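Local coordinates for protein sniffer CG10964-PA (Drosophila melanogaster, PDB 1SNY) that binds NADP in a Rossmann fold of the short-chain dehydrogenase/reductase family and probably uses NADPH to reduce carbonyl compounds, at residues Ile112-Ala117 with Ser124-Asp129; Ile168-Ser173 with Ala198-Leu203; Gln179-Gly184 with Ala188-Lys193. All blocks are in the same frame, centred on the assembly; numbering follows the deposited sequence.

Contact 1: residues Ile112-Ala117 with Ser124-Asp129; sequences IAPKSA and SQELLD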
# COMPACT_ATOMS: atom_id res chain seq x y z
N ILE A 112 11.89 5.63 4.76
CA ILE A 112 12.09 7.00 4.30
C ILE A 112 10.75 7.69 4.20
O ILE A 112 9.72 7.05 4.03
CB ILE A 112 12.75 7.05 2.90
CG1 ILE A 112 11.93 6.24 1.91
CG2 ILE A 112 14.20 6.56 2.98
CD1 ILE A 112 12.44 6.28 0.46
N ALA A 113 10.77 9.01 4.33
CA ALA A 113 9.56 9.83 4.24
C ALA A 113 9.92 11.09 3.47
O ALA A 113 10.67 11.93 3.97
CB ALA A 113 9.06 10.19 5.64
N PRO A 114 9.41 11.23 2.24
CA PRO A 114 9.74 12.43 1.47
C PRO A 114 9.10 13.66 2.10
O PRO A 114 8.28 13.55 3.01
CB PRO A 114 9.16 12.12 0.10
CG PRO A 114 7.94 11.31 0.45
CD PRO A 114 8.47 10.37 1.50
N LYS A 115 9.50 14.84 1.63
CA LYS A 115 8.95 16.09 2.14
C LYS A 115 7.46 16.15 1.85
O LYS A 115 7.00 15.65 0.83
CB LYS A 115 9.64 17.28 1.47
CG LYS A 115 11.12 17.40 1.75
CD LYS A 115 11.72 18.58 1.00
CE LYS A 115 13.00 19.06 1.66
NZ LYS A 115 12.72 19.51 3.05
N SER A 116 6.71 16.75 2.76
CA SER A 116 5.27 16.90 2.60
C SER A 116 4.98 17.55 1.25
O SER A 116 5.73 18.41 0.80
CB SER A 116 4.70 17.77 3.72
OG SER A 116 3.38 18.19 3.43
N ALA A 117 3.89 17.14 0.60
CA ALA A 117 3.53 17.72 -0.69
C ALA A 117 2.06 17.48 -1.03
O ALA A 117 1.51 16.41 -0.78
CB ALA A 117 4.42 17.14 -1.79
N SER A 124 5.65 10.98 -9.56
CA SER A 124 5.62 9.53 -9.69
C SER A 124 6.87 8.85 -9.14
O SER A 124 6.79 7.74 -8.60
CB SER A 124 5.45 9.16 -11.16
OG SER A 124 6.56 9.62 -11.91
N GLN A 125 8.03 9.49 -9.28
CA GLN A 125 9.25 8.87 -8.80
C GLN A 125 9.29 8.82 -7.28
O GLN A 125 9.78 7.85 -6.69
CB GLN A 125 10.48 9.61 -9.33
CG GLN A 125 11.75 8.82 -9.17
CD GLN A 125 11.64 7.46 -9.83
OE1 GLN A 125 11.38 7.35 -11.03
NE2 GLN A 125 11.83 6.41 -9.04
N GLU A 126 8.77 9.86 -6.65
CA GLU A 126 8.74 9.94 -5.20
C GLU A 126 7.84 8.82 -4.66
O GLU A 126 8.12 8.24 -3.62
CB GLU A 126 8.20 11.30 -4.78
CG GLU A 126 8.79 11.84 -3.49
CD GLU A 126 8.33 13.27 -3.19
OE1 GLU A 126 8.79 13.85 -2.18
OE2 GLU A 126 7.51 13.80 -3.96
N LEU A 127 6.77 8.52 -5.38
CA LEU A 127 5.86 7.46 -4.96
C LEU A 127 6.53 6.10 -5.09
O LEU A 127 6.56 5.32 -4.13
CB LEU A 127 4.58 7.50 -5.80
CG LEU A 127 3.71 8.75 -5.70
CD1 LEU A 127 2.59 8.64 -6.71
CD2 LEU A 127 3.15 8.89 -4.27
N LEU A 128 7.08 5.81 -6.26
CA LEU A 128 7.75 4.53 -6.50
C LEU A 128 8.93 4.31 -5.55
O LEU A 128 9.09 3.22 -5.01
CB LEU A 128 8.24 4.44 -7.95
CG LEU A 128 7.30 3.98 -9.07
CD1 LEU A 128 6.71 2.63 -8.72
CD2 LEU A 128 6.21 5.01 -9.28
N ASP A 129 9.76 5.33 -5.36
CA ASP A 129 10.91 5.19 -4.47
C ASP A 129 10.51 4.90 -3.02
O ASP A 129 11.15 4.08 -2.33
CB ASP A 129 11.78 6.45 -4.51
CG ASP A 129 12.54 6.59 -5.82
OD1 ASP A 129 12.52 5.64 -6.64
OD2 ASP A 129 13.16 7.65 -6.02
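Pro114 and Glu126 meet at the tight part of this contact, where one edge of the pyrrolidine ring lies against the stem of the acidic side chain, the stem running slantwise past the ring. Glu126 CG stands 3.6 Å from Pro114 CB, and the same Glu126 CG is 4.1 Å from Pro114 CG. Beyond CG the glutamate is extended (chi2 174°), which carries its carboxylate off the helix and past the CB edge of the ring, with Glu126 CD 3.6 Å from Pro114 CB. Pro114 also touches Ala188 of helix 187-207 and Thr130, one turn further along helix 124-155.

The other points of approach are looser. Ile112 sets CG1 between its own backbone N and carbonyl carbon (chi1 55°), and the branch then ends with Ile112 CD1 3.8 Å from Asp129 O. The carboxylate of Asp129 turns instead to its own helix, where Gln125 NE2 donates to Asp129 OD1 from above the carboxylate plane. On the solvent side Lys115 leads its ammonium end away from the helix. The helix turns Leu127 and Leu128 elsewhere, both packing on Val136 of the second subunit.

Cutting Glu126 back to an alanine is likely to uncover the CB-CG edge of Pro114 and open a gap between loop and helix.

Meanwhile Ile112 also touches the bound NADP, and Ile112 O accepts from Asn134 ND2, so one end of the loop borders the cofactor pocket. Between the two segments themselves the chemistry is that of van der Waals fit, with the glutamate contributing mainly its methylene stem, and this implies a shallow, non-directional seating of the loop on the start of the helix.

Contact 2: residues Ile168-Ser173 with Ala198-Leu203; sequences IINMSS and AATKSL. With NAP (NADP nicotinamide-adenine-dinucleotide phosphate), chain B.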
# COMPACT_ATOMS: atom_id res chain seq x y z
N ILE A 168 8.88 -11.25 13.05
CA ILE A 168 9.22 -10.19 12.12
C ILE A 168 8.48 -8.97 12.62
O ILE A 168 7.25 -8.99 12.71
CB ILE A 168 8.73 -10.48 10.69
CG1 ILE A 168 9.43 -11.71 10.13
CG2 ILE A 168 8.95 -9.25 9.80
CD1 ILE A 168 8.80 -12.26 8.85
N ILE A 169 9.20 -7.91 12.96
CA ILE A 169 8.56 -6.70 13.43
C ILE A 169 8.75 -5.65 12.35
O ILE A 169 9.88 -5.27 12.03
CB ILE A 169 9.19 -6.15 14.73
CG1 ILE A 169 9.30 -7.25 15.79
CG2 ILE A 169 8.32 -4.98 15.25
CD1 ILE A 169 7.98 -7.73 16.33
N ASN A 170 7.65 -5.21 11.75
CA ASN A 170 7.73 -4.20 10.71
C ASN A 170 7.43 -2.83 11.29
O ASN A 170 6.33 -2.59 11.78
CB ASN A 170 6.73 -4.48 9.59
CG ASN A 170 7.09 -5.72 8.79
OD1 ASN A 170 8.25 -5.94 8.47
ND2 ASN A 170 6.08 -6.52 8.47
N MSE A 171 8.42 -1.95 11.25
CA MSE A 171 8.20 -0.62 11.78
C MSE A 171 7.27 0.10 10.83
O MSE A 171 7.63 0.39 9.69
CB MSE A 171 9.52 0.14 11.91
CG MSE A 171 9.41 1.35 12.83
SE MSE A 171 9.13 0.91 14.71
CE MSE A 171 8.17 -0.76 14.63
N SER A 172 6.04 0.36 11.28
CA SER A 172 5.05 1.03 10.45
C SER A 172 4.84 2.45 10.97
O SER A 172 5.73 3.03 11.57
CB SER A 172 3.74 0.24 10.47
OG SER A 172 2.82 0.75 9.51
N SER A 173 3.65 3.01 10.76
CA SER A 173 3.34 4.37 11.21
C SER A 173 1.84 4.57 11.36
O SER A 173 1.07 3.97 10.62
CB SER A 173 3.88 5.40 10.23
OG SER A 173 3.30 6.67 10.49
N ALA A 198 -0.54 -4.35 5.17
CA ALA A 198 -1.19 -5.45 4.47
C ALA A 198 -0.21 -6.62 4.35
O ALA A 198 -0.59 -7.79 4.40
CB ALA A 198 -1.69 -4.98 3.08
N ALA A 199 1.07 -6.31 4.16
CA ALA A 199 2.09 -7.35 4.07
C ALA A 199 2.24 -8.03 5.43
O ALA A 199 2.40 -9.25 5.54
CB ALA A 199 3.42 -6.74 3.63
N THR A 200 2.20 -7.23 6.49
CA THR A 200 2.30 -7.78 7.84
C THR A 200 1.19 -8.80 8.09
O THR A 200 1.43 -9.87 8.65
CB THR A 200 2.20 -6.66 8.89
OG1 THR A 200 3.39 -5.87 8.86
CG2 THR A 200 2.00 -7.25 10.28
N LYS A 201 -0.03 -8.46 7.68
CA LYS A 201 -1.17 -9.36 7.89
C LYS A 201 -0.97 -10.64 7.09
O LYS A 201 -1.12 -11.73 7.63
CB LYS A 201 -2.49 -8.67 7.49
CG LYS A 201 -3.74 -9.47 7.86
CD LYS A 201 -3.84 -9.66 9.37
CE LYS A 201 -5.18 -10.29 9.80
NZ LYS A 201 -6.32 -9.34 9.65
N SER A 202 -0.62 -10.53 5.81
CA SER A 202 -0.41 -11.75 5.02
C SER A 202 0.73 -12.60 5.57
O SER A 202 0.62 -13.83 5.61
CB SER A 202 -0.14 -11.42 3.55
OG SER A 202 -1.36 -11.31 2.83
N LEU A 203 1.81 -11.96 5.99
CA LEU A 203 2.92 -12.73 6.54
C LEU A 203 2.46 -13.50 7.79
O LEU A 203 2.84 -14.65 7.98
CB LEU A 203 4.10 -11.82 6.89
CG LEU A 203 4.95 -11.29 5.72
CD1 LEU A 203 5.81 -10.14 6.21
CD2 LEU A 203 5.82 -12.42 5.16
PA NAP B . 15.47 8.33 10.13
O1A NAP B . 15.39 9.02 8.90
O2A NAP B . 16.11 8.87 11.40
O5B NAP B . 16.16 6.91 9.91
C5B NAP B . 15.81 6.12 8.74
C4B NAP B . 16.88 4.98 8.82
O4B NAP B . 16.61 4.08 7.65
C3B NAP B . 18.35 5.44 8.59
O3B NAP B . 19.18 4.60 9.41
C2B NAP B . 18.54 5.23 7.10
O2B NAP B . 19.88 5.13 6.64
C1B NAP B . 17.75 3.93 6.85
N9A NAP B . 17.48 3.81 5.42
C8A NAP B . 16.72 4.57 4.55
N7A NAP B . 16.74 4.13 3.30
C5A NAP B . 17.56 3.01 3.36
C6A NAP B . 17.96 2.13 2.35
N6A NAP B . 17.62 2.18 1.03
N1A NAP B . 18.81 1.07 2.73
C2A NAP B . 19.23 0.91 4.06
N3A NAP B . 18.85 1.78 5.07
C4A NAP B . 18.02 2.81 4.68
O3 NAP B . 14.01 7.92 10.58
PN NAP B . 13.43 7.19 11.85
O1N NAP B . 12.53 8.09 12.59
O2N NAP B . 14.61 6.66 12.60
O5D NAP B . 12.55 6.05 11.20
C5D NAP B . 12.66 4.66 11.68
C4D NAP B . 11.43 3.90 11.23
O4D NAP B . 10.28 4.31 12.02
C3D NAP B . 11.00 4.13 9.74
O3D NAP B . 10.57 2.89 9.14
C2D NAP B . 9.89 5.16 9.87
O2D NAP B . 9.02 5.20 8.76
C1D NAP B . 9.21 4.74 11.12
N1N NAP B . 8.49 5.78 11.89
C2N NAP B . 9.10 6.93 12.48
C3N NAP B . 8.27 7.82 13.19
C7N NAP B . 8.87 9.07 13.84
O7N NAP B . 8.09 9.79 14.44
N7N NAP B . 10.14 9.34 13.75
C4N NAP B . 6.83 7.57 13.32
C5N NAP B . 6.29 6.41 12.72
C6N NAP B . 7.11 5.50 12.00
P2B NAP B . 20.76 6.42 6.13
O1X NAP B . 21.26 7.11 7.40
O2X NAP B . 21.83 5.75 5.34
O3X NAP B . 19.82 7.32 5.34
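Asn170 and Thr200 are joined by a nearly straight hydrogen bond, Asn170 ND2 to Thr200 OG1 at 2.8 Å with an N-H...O angle of 167°. The threonine oxygen lies close to the amide plane, and the first torsion of Asn170 (chi1 -68°, CG anti to the carbonyl carbon) swings the amide to the helix side of the strand. Both ends of that amide are used, since Asn170 OD1 takes a bond from Asn108 ND2 on the neighbouring strand. Thr200 OG1 is likewise shared, its strongest polar partner being Ser216 OG on strand 213-217.

Van der Waals contact is sparse: Leu203 CD1 lies 4.3 Å from Asn170 ND2, flanking the amide, while Asn170 CB is 3.7 Å from Thr200 OG1.

Contacts with NADP come from the end of the strand and the residues after it. Met171, a selenomethionine here, brings its CG to 3.2 Å from the ribose O4D of the cofactor, and Ser173 CB lies 3.6 Å from nicotinamide C5N.

Strand 167-171, helix 187-207 and the adjacent parallel strand 213-217 form a beta-alpha-beta crossover of the Rossmann fold, with the cofactor at the C-terminal end of strand 167-171.

Contact 3: residues Gln179-Gly184 with Ala188-Lys193; sequences QGNTDG and AYRTSK. With NAP (NADP nicotinamide-adenine-dinucleotide phosphate), chain B.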
# COMPACT_ATOMS: atom_id res chain seq x y z
N GLN A 179 -8.18 4.21 8.57
CA GLN A 179 -9.33 4.61 9.36
C GLN A 179 -9.05 5.90 10.13
O GLN A 179 -9.95 6.74 10.29
CB GLN A 179 -9.73 3.51 10.35
CG GLN A 179 -10.91 3.92 11.24
CD GLN A 179 -11.36 2.81 12.17
OE1 GLN A 179 -11.88 1.78 11.73
NE2 GLN A 179 -11.16 3.02 13.47
N GLY A 180 -7.82 6.08 10.59
CA GLY A 180 -7.47 7.26 11.35
C GLY A 180 -6.95 8.46 10.57
O GLY A 180 -6.63 9.50 11.15
N ASN A 181 -6.86 8.33 9.25
CA ASN A 181 -6.38 9.42 8.42
C ASN A 181 -7.46 10.48 8.20
O ASN A 181 -8.38 10.29 7.40
CB ASN A 181 -5.91 8.88 7.07
CG ASN A 181 -5.54 9.99 6.10
OD1 ASN A 181 -5.41 11.15 6.49
ND2 ASN A 181 -5.38 9.63 4.83
N THR A 182 -7.36 11.59 8.92
CA THR A 182 -8.32 12.67 8.78
C THR A 182 -7.65 13.95 8.30
O THR A 182 -8.31 14.99 8.15
CB THR A 182 -9.04 12.96 10.13
OG1 THR A 182 -8.08 13.28 11.14
CG2 THR A 182 -9.84 11.74 10.58
N ASP A 183 -6.35 13.89 8.05
CA ASP A 183 -5.59 15.05 7.60
C ASP A 183 -5.16 15.00 6.13
O ASP A 183 -4.75 16.02 5.56
CB ASP A 183 -4.36 15.25 8.48
CG ASP A 183 -4.70 15.80 9.85
OD1 ASP A 183 -5.32 15.06 10.65
OD2 ASP A 183 -4.37 16.97 10.11
N GLY A 184 -5.22 13.81 5.53
CA GLY A 184 -4.84 13.67 4.13
C GLY A 184 -3.37 13.84 3.78
O GLY A 184 -2.50 13.69 4.63
N ALA A 188 2.99 9.29 -0.79
CA ALA A 188 4.03 8.27 -0.84
C ALA A 188 4.16 7.54 0.50
O ALA A 188 4.15 6.30 0.56
CB ALA A 188 5.37 8.90 -1.23
N TYR A 189 4.27 8.31 1.57
CA TYR A 189 4.44 7.73 2.89
C TYR A 189 3.25 6.89 3.33
O TYR A 189 3.41 5.72 3.69
CB TYR A 189 4.73 8.82 3.92
CG TYR A 189 5.29 8.27 5.22
CD1 TYR A 189 6.57 7.69 5.26
CD2 TYR A 189 4.54 8.31 6.39
CE1 TYR A 189 7.08 7.16 6.44
CE2 TYR A 189 5.05 7.78 7.58
CZ TYR A 189 6.31 7.21 7.60
OH TYR A 189 6.81 6.70 8.77
N ARG A 190 2.05 7.46 3.28
CA ARG A 190 0.86 6.72 3.70
C ARG A 190 0.63 5.45 2.91
O ARG A 190 0.39 4.38 3.48
CB ARG A 190 -0.39 7.59 3.60
CG ARG A 190 -0.48 8.74 4.60
CD ARG A 190 -1.84 9.41 4.48
NE ARG A 190 -1.96 10.65 5.24
CZ ARG A 190 -2.17 10.72 6.54
NH1 ARG A 190 -2.28 9.61 7.26
NH2 ARG A 190 -2.28 11.91 7.13
N THR A 191 0.71 5.53 1.58
CA THR A 191 0.49 4.33 0.79
C THR A 191 1.49 3.24 1.12
O THR A 191 1.15 2.06 1.15
CB THR A 191 0.53 4.62 -0.73
OG1 THR A 191 1.79 5.21 -1.08
CG2 THR A 191 -0.60 5.54 -1.14
N SER A 192 2.75 3.62 1.34
CA SER A 192 3.77 2.63 1.63
C SER A 192 3.61 1.96 2.98
O SER A 192 3.91 0.79 3.12
CB SER A 192 5.19 3.25 1.55
OG SER A 192 5.47 4.11 2.66
N LYS A 193 3.15 2.71 3.98
CA LYS A 193 2.97 2.12 5.30
C LYS A 193 1.67 1.32 5.37
O LYS A 193 1.62 0.30 6.06
CB LYS A 193 3.01 3.22 6.38
CG LYS A 193 4.38 3.90 6.52
CD LYS A 193 5.49 2.90 6.88
CE LYS A 193 6.70 3.62 7.47
NZ LYS A 193 7.77 2.67 7.91
PA NAP B . 15.47 8.33 10.13
O1A NAP B . 15.39 9.02 8.90
O2A NAP B . 16.11 8.87 11.40
O5B NAP B . 16.16 6.91 9.91
C5B NAP B . 15.81 6.12 8.74
C4B NAP B . 16.88 4.98 8.82
O4B NAP B . 16.61 4.08 7.65
C3B NAP B . 18.35 5.44 8.59
O3B NAP B . 19.18 4.60 9.41
C2B NAP B . 18.54 5.23 7.10
O2B NAP B . 19.88 5.13 6.64
C1B NAP B . 17.75 3.93 6.85
N9A NAP B . 17.48 3.81 5.42
C8A NAP B . 16.72 4.57 4.55
N7A NAP B . 16.74 4.13 3.30
C5A NAP B . 17.56 3.01 3.36
C6A NAP B . 17.96 2.13 2.35
N6A NAP B . 17.62 2.18 1.03
N1A NAP B . 18.81 1.07 2.73
C2A NAP B . 19.23 0.91 4.06
N3A NAP B . 18.85 1.78 5.07
C4A NAP B . 18.02 2.81 4.68
O3 NAP B . 14.01 7.92 10.58
PN NAP B . 13.43 7.19 11.85
O1N NAP B . 12.53 8.09 12.59
O2N NAP B . 14.61 6.66 12.60
O5D NAP B . 12.55 6.05 11.20
C5D NAP B . 12.66 4.66 11.68
C4D NAP B . 11.43 3.90 11.23
O4D NAP B . 10.28 4.31 12.02
C3D NAP B . 11.00 4.13 9.74
O3D NAP B . 10.57 2.89 9.14
C2D NAP B . 9.89 5.16 9.87
O2D NAP B . 9.02 5.20 8.76
C1D NAP B . 9.21 4.74 11.12
N1N NAP B . 8.49 5.78 11.89
C2N NAP B . 9.10 6.93 12.48
C3N NAP B . 8.27 7.82 13.19
C7N NAP B . 8.87 9.07 13.84
O7N NAP B . 8.09 9.79 14.44
N7N NAP B . 10.14 9.34 13.75
C4N NAP B . 6.83 7.57 13.32
C5N NAP B . 6.29 6.41 12.72
C6N NAP B . 7.11 5.50 12.00
P2B NAP B . 20.76 6.42 6.13
O1X NAP B . 21.26 7.11 7.40
O2X NAP B . 21.83 5.75 5.34
O3X NAP B . 19.82 7.32 5.34
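Arg190 holds the carbonyl oxygen of Gly184 with two nitrogens along one edge of its guanidinium: its NE and NH2 each donate to Gly184 O at 3.1 Å, and the oxygen lies near the guanidinium plane. Both nitrogens come from the same face of the carbonyl, NH2 moderately tilted from its plane and NE well above it. Across one face of the guanidinium lies the Asn181 amide, stacked with the two planes 10° apart. Asn181 OD1 sits over the centre of the group, 3.3 Å from Arg190 CZ, without bonding to the nitrogens.

The second shell fixes these partners. Asn181 OD1 accepts from Gly184 N at 2.8 Å, in the carbonyl plane and on a lone pair, closing an Asx motif that folds the loop so that amide and carbonyl address the same arginine. Gly184 adopts a positive phi of 69°, a value that favours glycine. The arginine chain runs extended from CG to NE (chi2 -174°), and its remaining NH1 donates to Leu175 O. The other end of the Asn181 amide leaves the subunit, ND2 binding Ser202 OG of the second subunit.

Two other residues of the same helix segment, Tyr189 and Lys193, reach the cofactor. Tyr189 OH shares a hydrogen bond with the NADP ribose O2D at 2.7 Å, that oxygen lying at the edge of the phenol ring, and Lys193 NZ donates to NADP O3D at 3.1 Å. Lys193 CG packs over the rim of one tyrosine face. Tyr189 and Lys193, three residues between them, form the YxxxK signature of the short-chain dehydrogenase/reductase family.

Contacts 2 and 3 share helix 187-207, with contact 3 nested inside the chain loop that contact 2 closes; their centres are about 15 Å apart. They join at the cofactor, where Met171 O lies 2.9 Å from Lys193 NZ, a probable hydrogen bond, and Ser173 CB is 3.5 Å from Tyr189 OH. Contact 1 borders the same pocket: Ala113 CB packs 3.6 Å from Tyr189 CD1, and the centres of contacts 1 and 3 are about 13 Å apart. Contacts 1 and 2 do not touch, their nearest atoms being about 8 Å apart. All three contacts also reach the second subunit, mostly through other segments than those at NADP; 188-193 serves both.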